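Local structure of hypothetical protein TT1662 (Thermus thermophilus, 1UFO) at residues H31-S36 with G112-F117. The protein is an alpha/beta-hydrolase-fold protein, probably a serine hydrolase, whose natural substrate is not established. Numbering follows the deposited sequence.
Sequences HGLQGS and GSLGAF
Gly32 lies against the turn that carries Ser113, its CA 3.2 Å from Gly112 O, and the approach is backbone to backbone. With no side chain at Gly32 or Gly115, the loop backbone can lie close to Gly112 O and Ser113 CB, and His31 O close to the start of the helix. Two glycines thus let the loop and the turn come together, with Gly32 CA 4.6 Å from Leu114 CA. Beside this backbone contact Leu114 CB packs 3.9 Å from Leu33 N, and with CG anti to its backbone N (chi1 -172°) the leucine sends CD2 to meet Leu33 CD1, tip to tip at 4.3 Å.

Behind the first shell, His31 helps hold the loop in shape. Its ND1 donates to Gly32 O at 2.8 Å, the oxygen lying almost in the ring plane, while Gly35 N reaches the same oxygen from the opposite face of the carbonyl, closing a type II beta turn. Gly35 C and Ser36 N lie over one face of the imidazole, toward its rim, and NE2 accepts a hydrogen bond from Ala59 N, so both ring nitrogens are engaged.

Ser113 has the strained backbone (phi 60°, psi -116°) expected of a nucleophile elbow, and its OG bonds to His217 NE2, consistent with a Ser-His-Asp triad completed by Asp183. The loop after strand 25-30 therefore borders the probable active site, as the oxyanion-hole loop does in this fold. Strands 25-30 and 107-112 are parallel neighbours; from their ends the chain continues into this loop and helix 114-124, while helix 77-103 packs against Leu33 and Leu114 through Val81.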
loop_
_atom_site.group_PDB
_atom_site.type_symbol
_atom_site.label_atom_id
_atom_site.label_comp_id
_atom_site.label_asym_id
_atom_site.label_seq_id
_atom_site.Cartn_x
_atom_site.Cartn_y
_atom_site.Cartn_z
ATOM N N HIS A 31 -13.823 3.068 15.443
ATOM C CA HIS A 31 -12.671 3.481 16.199
ATOM C C HIS A 31 -12.112 2.333 17.055
ATOM O O HIS A 31 -12.729 1.262 17.146
ATOM C CB HIS A 31 -13.081 4.725 17.057
ATOM C CG HIS A 31 -14.015 4.418 18.192
ATOM N ND1 HIS A 31 -13.619 3.729 19.322
ATOM C CD2 HIS A 31 -15.343 4.704 18.353
ATOM C CE1 HIS A 31 -14.652 3.646 20.163
ATOM N NE2 HIS A 31 -15.709 4.250 19.598
ATOM N N GLY A 32 -10.987 2.618 17.750
ATOM C CA GLY A 32 -10.384 1.575 18.570
ATOM C C GLY A 32 -10.609 1.749 20.057
ATOM O O GLY A 32 -11.322 2.675 20.450
ATOM N N LEU A 33 -9.991 0.873 20.853
ATOM C CA LEU A 33 -10.177 0.936 22.295
ATOM C C LEU A 33 -9.668 2.247 22.795
ATOM O O LEU A 33 -8.615 2.761 22.342
ATOM C CB LEU A 33 -9.425 -0.261 22.921
ATOM C CG LEU A 33 -9.780 -0.515 24.347
ATOM C CD1 LEU A 33 -11.256 -0.903 24.466
ATOM C CD2 LEU A 33 -8.912 -1.690 24.813
ATOM N N GLN A 34 -10.452 2.793 23.737
ATOM C CA GLN A 34 -10.247 4.115 24.335
ATOM C C GLN A 34 -10.404 5.289 23.349
ATOM O O GLN A 34 -10.095 6.431 23.698
ATOM C CB GLN A 34 -8.887 4.211 25.010
ATOM C CG GLN A 34 -8.467 2.952 25.798
ATOM C CD GLN A 34 -9.343 2.592 27.007
ATOM O OE1 GLN A 34 -9.195 1.479 27.544
ATOM N NE2 GLN A 34 -10.245 3.511 27.463
ATOM N N GLY A 35 -10.884 5.018 22.127
ATOM C CA GLY A 35 -11.053 6.084 21.160
ATOM C C GLY A 35 -12.470 6.583 21.106
ATOM O O GLY A 35 -13.243 6.394 22.070
ATOM N N SER A 36 -12.837 7.218 19.966
ATOM C CA SER A 36 -14.178 7.784 19.860
ATOM C C SER A 36 -14.476 8.043 18.376
ATOM O O SER A 36 -13.544 7.972 17.528
ATOM C CB SER A 36 -14.206 9.157 20.558
ATOM O OG SER A 36 -13.293 10.046 19.902
ATOM N N GLY A 112 -10.084 0.840 13.052
ATOM C CA GLY A 112 -8.741 1.029 13.612
ATOM C C GLY A 112 -8.592 0.236 14.893
ATOM O O GLY A 112 -9.418 0.345 15.781
ATOM N N SER A 113 -7.595 -0.656 14.934
ATOM C CA SER A 113 -7.301 -1.476 16.132
ATOM C C SER A 113 -8.549 -2.329 16.469
ATOM O O SER A 113 -8.927 -3.215 15.695
ATOM C CB SER A 113 -6.817 -0.512 17.251
ATOM O OG SER A 113 -6.214 -1.232 18.300
ATOM N N LEU A 114 -9.222 -2.154 17.626
ATOM C CA LEU A 114 -10.362 -3.000 17.941
ATOM C C LEU A 114 -11.393 -2.848 16.832
ATOM O O LEU A 114 -12.085 -3.806 16.510
ATOM C CB LEU A 114 -10.932 -2.607 19.307
ATOM C CG LEU A 114 -12.009 -3.576 19.778
ATOM C CD1 LEU A 114 -11.449 -4.958 20.112
ATOM C CD2 LEU A 114 -12.726 -2.940 20.987
ATOM N N GLY A 115 -11.499 -1.677 16.238
ATOM C CA GLY A 115 -12.452 -1.492 15.129
ATOM C C GLY A 115 -12.101 -2.353 13.890
ATOM O O GLY A 115 -13.004 -2.766 13.172
ATOM N N ALA A 116 -10.798 -2.652 13.706
ATOM C CA ALA A 116 -10.383 -3.509 12.591
ATOM C C ALA A 116 -10.844 -4.937 12.905
ATOM O O ALA A 116 -11.291 -5.692 12.001
ATOM C CB ALA A 116 -8.861 -3.459 12.443
ATOM N N PHE A 117 -10.764 -5.326 14.196
ATOM C CA PHE A 117 -11.218 -6.666 14.560
ATOM C C PHE A 117 -12.732 -6.762 14.366
ATOM O O PHE A 117 -13.229 -7.796 13.930
ATOM C CB PHE A 117 -10.854 -6.943 16.051
ATOM C CG PHE A 117 -11.272 -8.313 16.488
ATOM C CD1 PHE A 117 -10.546 -9.437 16.071
ATOM C CD2 PHE A 117 -12.395 -8.483 17.324
ATOM C CE1 PHE A 117 -10.923 -10.714 16.464
ATOM C CE2 PHE A 117 -12.764 -9.756 17.751
ATOM C CZ PHE A 117 -12.027 -10.882 17.308
#